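Phenylacetic acid degradation-related protein (Silicibacter sp., PDB 2QWZ) is a putative thioesterase of the hotdog-fold superfamily that probably hydrolyses acyl-CoA thioesters, perhaps in phenylacetic acid degradation. Local coordinates at residues M20-L33 with S45-R57. Numbering follows the deposited sequence.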
loop_
_atom_site.group_PDB
_atom_site.type_symbol
_atom_site.label_atom_id
_atom_site.label_comp_id
_atom_site.label_asym_id
_atom_site.label_seq_id
_atom_site.Cartn_x
_atom_site.Cartn_y
_atom_site.Cartn_z
HETATM N N MSE A 20 -25.522 1.982 0.072
HETATM C CA MSE A 20 -25.310 3.285 0.724
HETATM C C MSE A 20 -26.109 3.504 2.002
HETATM O O MSE A 20 -25.732 4.344 2.859
HETATM C CB MSE A 20 -25.614 4.430 -0.226
HETATM C CG MSE A 20 -24.855 4.387 -1.518
HETATM SE SE MSE A 20 -24.964 6.087 -2.475
HETATM C CE MSE A 20 -24.057 7.206 -1.155
ATOM N N GLU A 21 -27.168 2.724 2.154
ATOM C CA GLU A 21 -28.127 2.912 3.223
ATOM C C GLU A 21 -27.517 2.613 4.592
ATOM O O GLU A 21 -26.932 1.558 4.790
ATOM C CB GLU A 21 -29.359 2.007 2.994
ATOM C CG GLU A 21 -30.579 2.328 3.854
ATOM C CD GLU A 21 -31.381 3.584 3.430
ATOM O OE1 GLU A 21 -30.931 4.405 2.600
ATOM O OE2 GLU A 21 -32.494 3.751 3.963
ATOM N N LEU A 22 -27.706 3.536 5.533
ATOM C CA LEU A 22 -27.315 3.328 6.933
ATOM C C LEU A 22 -28.362 2.511 7.663
ATOM O O LEU A 22 -29.536 2.760 7.484
ATOM C CB LEU A 22 -27.217 4.661 7.634
ATOM C CG LEU A 22 -26.119 5.591 7.116
ATOM C CD1 LEU A 22 -26.349 6.953 7.702
ATOM C CD2 LEU A 22 -24.743 5.061 7.460
ATOM N N VAL A 23 -27.937 1.567 8.500
ATOM C CA VAL A 23 -28.835 0.941 9.472
ATOM C C VAL A 23 -28.639 1.483 10.904
ATOM O O VAL A 23 -29.289 1.006 11.832
ATOM C CB VAL A 23 -28.668 -0.568 9.499
ATOM C CG1 VAL A 23 -28.987 -1.143 8.143
ATOM C CG2 VAL A 23 -27.263 -0.969 9.985
ATOM N N PHE A 24 -27.755 2.466 11.074
ATOM C CA PHE A 24 -27.530 3.134 12.352
ATOM C C PHE A 24 -27.631 4.626 12.138
ATOM O O PHE A 24 -27.275 5.148 11.076
ATOM C CB PHE A 24 -26.104 2.898 12.880
ATOM C CG PHE A 24 -25.893 1.611 13.654
ATOM C CD1 PHE A 24 -26.306 1.496 14.974
ATOM C CD2 PHE A 24 -25.181 0.564 13.096
ATOM C CE1 PHE A 24 -26.063 0.336 15.701
ATOM C CE2 PHE A 24 -24.931 -0.600 13.818
ATOM C CZ PHE A 24 -25.371 -0.713 15.121
ATOM N N ASP A 25 -28.015 5.340 13.184
ATOM C CA ASP A 25 -27.796 6.779 13.180
ATOM C C ASP A 25 -26.547 7.059 14.010
ATOM O O ASP A 25 -25.924 6.147 14.560
ATOM C CB ASP A 25 -29.048 7.585 13.625
ATOM C CG ASP A 25 -29.568 7.196 15.003
ATOM O OD1 ASP A 25 -28.958 6.348 15.697
ATOM O OD2 ASP A 25 -30.616 7.755 15.383
ATOM N N LYS A 26 -26.151 8.321 14.067
ATOM C CA LYS A 26 -24.949 8.673 14.759
ATOM C C LYS A 26 -24.917 8.189 16.194
ATOM O O LYS A 26 -23.952 7.553 16.615
ATOM C CB LYS A 26 -24.752 10.173 14.709
ATOM C CG LYS A 26 -23.410 10.586 15.187
ATOM C CD LYS A 26 -23.197 12.075 14.991
ATOM C CE LYS A 26 -23.412 12.860 16.264
ATOM N NZ LYS A 26 -22.520 14.049 16.291
ATOM N N ASP A 27 -25.949 8.532 16.964
ATOM C CA ASP A 27 -25.977 8.202 18.371
ATOM C C ASP A 27 -26.042 6.682 18.599
ATOM O O ASP A 27 -25.404 6.163 19.512
ATOM C CB ASP A 27 -27.138 8.927 19.066
ATOM C CG ASP A 27 -26.915 10.453 19.188
ATOM O OD1 ASP A 27 -25.801 10.972 18.898
ATOM O OD2 ASP A 27 -27.876 11.136 19.591
ATOM N N GLY A 28 -26.776 5.968 17.760
ATOM C CA GLY A 28 -26.817 4.503 17.841
ATOM C C GLY A 28 -25.486 3.856 17.468
ATOM O O GLY A 28 -25.154 2.771 17.974
ATOM N N LEU A 29 -24.718 4.523 16.592
ATOM C CA LEU A 29 -23.392 4.036 16.232
ATOM C C LEU A 29 -22.390 4.343 17.333
ATOM O O LEU A 29 -21.616 3.478 17.720
ATOM C CB LEU A 29 -22.912 4.624 14.908
ATOM C CG LEU A 29 -21.647 3.994 14.317
ATOM C CD1 LEU A 29 -21.886 2.521 13.932
ATOM C CD2 LEU A 29 -21.215 4.818 13.141
ATOM N N SER A 30 -22.409 5.573 17.838
ATOM C CA SER A 30 -21.596 5.934 18.999
ATOM C C SER A 30 -21.753 4.966 20.172
ATOM O O SER A 30 -20.768 4.631 20.834
ATOM C CB SER A 30 -21.927 7.343 19.469
ATOM O OG SER A 30 -21.637 8.298 18.470
ATOM N N ALA A 31 -22.991 4.526 20.407
ATOM C CA ALA A 31 -23.348 3.619 21.488
ATOM C C ALA A 31 -22.881 2.204 21.215
ATOM O O ALA A 31 -22.473 1.495 22.131
ATOM C CB ALA A 31 -24.898 3.615 21.692
ATOM N N TYR A 32 -22.992 1.770 19.967
ATOM C CA TYR A 32 -22.539 0.437 19.593
ATOM C C TYR A 32 -21.025 0.315 19.591
ATOM O O TYR A 32 -20.507 -0.759 19.808
ATOM C CB TYR A 32 -23.075 0.023 18.221
ATOM C CG TYR A 32 -22.748 -1.422 17.912
ATOM C CD1 TYR A 32 -23.422 -2.449 18.560
ATOM C CD2 TYR A 32 -21.735 -1.762 17.014
ATOM C CE1 TYR A 32 -23.122 -3.778 18.309
ATOM C CE2 TYR A 32 -21.425 -3.093 16.760
ATOM C CZ TYR A 32 -22.127 -4.091 17.411
ATOM O OH TYR A 32 -21.845 -5.414 17.176
ATOM N N LEU A 33 -20.311 1.403 19.329
ATOM C CA LEU A 33 -18.855 1.354 19.327
ATOM C C LEU A 33 -18.284 1.338 20.730
ATOM O O LEU A 33 -17.262 0.699 20.967
ATOM C CB LEU A 33 -18.263 2.536 18.570
ATOM C CG LEU A 33 -18.379 2.458 17.056
ATOM C CD1 LEU A 33 -18.108 3.802 16.536
ATOM C CD2 LEU A 33 -17.437 1.441 16.479
ATOM N N SER A 45 -14.490 9.750 19.137
ATOM C CA SER A 45 -15.912 10.094 19.048
ATOM C C SER A 45 -16.324 10.482 17.620
ATOM O O SER A 45 -15.529 11.033 16.873
ATOM C CB SER A 45 -16.273 11.196 20.051
ATOM O OG SER A 45 -15.555 12.417 19.794
ATOM N N ILE A 46 -17.572 10.218 17.259
ATOM C CA ILE A 46 -18.105 10.554 15.939
ATOM C C ILE A 46 -18.557 12.013 15.889
ATOM O O ILE A 46 -19.487 12.394 16.579
ATOM C CB ILE A 46 -19.314 9.635 15.574
ATOM C CG1 ILE A 46 -18.995 8.162 15.823
ATOM C CG2 ILE A 46 -19.776 9.848 14.122
ATOM C CD1 ILE A 46 -20.120 7.220 15.437
ATOM N N ASP A 47 -17.912 12.850 15.080
ATOM C CA ASP A 47 -18.492 14.151 14.774
ATOM C C ASP A 47 -19.681 14.160 13.815
ATOM O O ASP A 47 -20.601 14.952 13.984
ATOM C CB ASP A 47 -17.430 15.117 14.204
ATOM C CG ASP A 47 -16.427 15.518 15.216
ATOM O OD1 ASP A 47 -16.594 15.151 16.388
ATOM O OD2 ASP A 47 -15.465 16.210 14.843
ATOM N N ALA A 48 -19.646 13.346 12.776
ATOM C CA ALA A 48 -20.733 13.299 11.804
ATOM C C ALA A 48 -20.798 11.945 11.136
ATOM O O ALA A 48 -19.799 11.265 11.019
ATOM C CB ALA A 48 -20.543 14.358 10.762
ATOM N N LEU A 49 -21.982 11.591 10.670
ATOM C CA LEU A 49 -22.228 10.346 9.972
ATOM C C LEU A 49 -23.242 10.607 8.861
ATOM O O LEU A 49 -24.257 11.253 9.090
ATOM C CB LEU A 49 -22.782 9.314 10.927
ATOM C CG LEU A 49 -23.186 7.986 10.273
ATOM C CD1 LEU A 49 -21.962 7.205 9.932
ATOM C CD2 LEU A 49 -24.026 7.224 11.221
ATOM N N ALA A 50 -22.911 10.150 7.654
ATOM C CA ALA A 50 -23.743 10.284 6.467
ATOM C C ALA A 50 -23.581 8.969 5.731
ATOM O O ALA A 50 -22.676 8.175 6.076
ATOM C CB ALA A 50 -23.265 11.436 5.625
ATOM N N LYS A 51 -24.412 8.746 4.717
ATOM C CA LYS A 51 -24.421 7.488 3.969
ATOM C C LYS A 51 -23.043 7.126 3.416
ATOM O O LYS A 51 -22.642 5.963 3.418
ATOM C CB LYS A 51 -25.432 7.536 2.804
ATOM C CG LYS A 51 -26.896 7.346 3.221
ATOM C CD LYS A 51 -27.841 7.124 1.999
ATOM C CE LYS A 51 -28.473 8.434 1.519
ATOM N NZ LYS A 51 -29.741 8.705 2.238
ATOM N N GLY A 52 -22.315 8.116 2.912
ATOM C CA GLY A 52 -21.050 7.810 2.265
ATOM C C GLY A 52 -19.823 7.983 3.141
ATOM O O GLY A 52 -18.729 7.546 2.778
ATOM N N GLU A 53 -20.002 8.636 4.283
ATOM C CA GLU A 53 -18.903 9.314 4.960
ATOM C C GLU A 53 -19.081 9.432 6.456
ATOM O O GLU A 53 -20.183 9.500 6.951
ATOM C CB GLU A 53 -18.763 10.719 4.407
ATOM C CG GLU A 53 -18.847 10.804 2.898
ATOM C CD GLU A 53 -18.429 12.168 2.385
ATOM O OE1 GLU A 53 -18.939 13.180 2.911
ATOM O OE2 GLU A 53 -17.589 12.223 1.459
ATOM N N ILE A 54 -17.961 9.468 7.172
ATOM C CA ILE A 54 -17.981 9.681 8.607
ATOM C C ILE A 54 -16.844 10.622 8.950
ATOM O O ILE A 54 -15.826 10.526 8.325
ATOM C CB ILE A 54 -17.778 8.376 9.331
ATOM C CG1 ILE A 54 -18.086 8.525 10.823
ATOM C CG2 ILE A 54 -16.388 7.798 9.075
ATOM C CD1 ILE A 54 -18.224 7.168 11.562
ATOM N N THR A 55 -17.039 11.482 9.945
ATOM C CA THR A 55 -15.956 12.258 10.595
ATOM C C THR A 55 -15.759 11.799 12.020
ATOM O O THR A 55 -16.667 11.903 12.839
ATOM C CB THR A 55 -16.241 13.744 10.586
ATOM O OG1 THR A 55 -16.521 14.103 9.253
ATOM C CG2 THR A 55 -15.035 14.568 11.084
HETATM N N MSE A 56 -14.593 11.214 12.297
HETATM C CA MSE A 56 -14.259 10.751 13.629
HETATM C C MSE A 56 -13.203 11.654 14.248
HETATM O O MSE A 56 -12.322 12.131 13.529
HETATM C CB MSE A 56 -13.722 9.352 13.534
HETATM C CG MSE A 56 -13.524 8.674 14.834
HETATM SE SE MSE A 56 -15.032 7.650 15.487
HETATM C CE MSE A 56 -15.451 6.402 14.071
ATOM N N ARG A 57 -13.310 11.849 15.569
ATOM C CA ARG A 57 -12.418 12.702 16.361
ATOM C C ARG A 57 -11.564 11.829 17.258
ATOM O O ARG A 57 -12.076 10.884 17.892
ATOM C CB ARG A 57 -13.232 13.647 17.245
ATOM C CG ARG A 57 -12.403 14.691 18.011
ATOM C CD ARG A 57 -13.313 15.633 18.802
ATOM N NE ARG A 57 -14.014 16.502 17.880
ATOM C CZ ARG A 57 -13.556 17.673 17.473
ATOM N NH1 ARG A 57 -12.411 18.154 17.940
ATOM N NH2 ARG A 57 -14.239 18.345 16.578
HETATM O O HOH W 1 -19.365 9.282 19.303
#
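L29 and I46 form the apolar centre where helix 26-36 meets the edge of the sheet. The two side chains cross at about a right angle, and I46 CD1 lies tight against L29 CD2, at 3.5 Å. The same L29 methyl group also touches L49 CD1 and I54 CD1, while L33 CD1 reaches I46 CD1 one turn further along the helix. L49, its CG anti to the backbone N (chi1 175°), sets CD2 against the start of the helix, 3.7 Å from K26 N. Nearer the chain start, L22 lays CD1 over the peptide between A50 and K51.

Strands 44-49 and 53-58 form an antiparallel hairpin at one margin of the six-stranded sheet, which packs on the long helix 73-92 as in hotdog-fold thioesterases. A classic beta bulge, D47 and A48 both facing T55, interrupts the edge strand, and K26 binds there. Its aliphatic chain runs antiparallel to the I46 side chain, K26 CG 3.9 Å from I46 CG2. K26 NZ donates to D47 O at 3.1 Å from well above the carbonyl plane, and K26 NZ also makes a weak second bond to I46 O.

A water bridges S30 OG (2.6 Å) and I46 N, accepting from the latter. D25 N-caps the helix, OD1 taking the N-H of G28. Among charged groups, E21 and K51 extend alongside each other, but E21 OE1 and K51 NZ stay 4.5 Å apart, too far for a salt bridge.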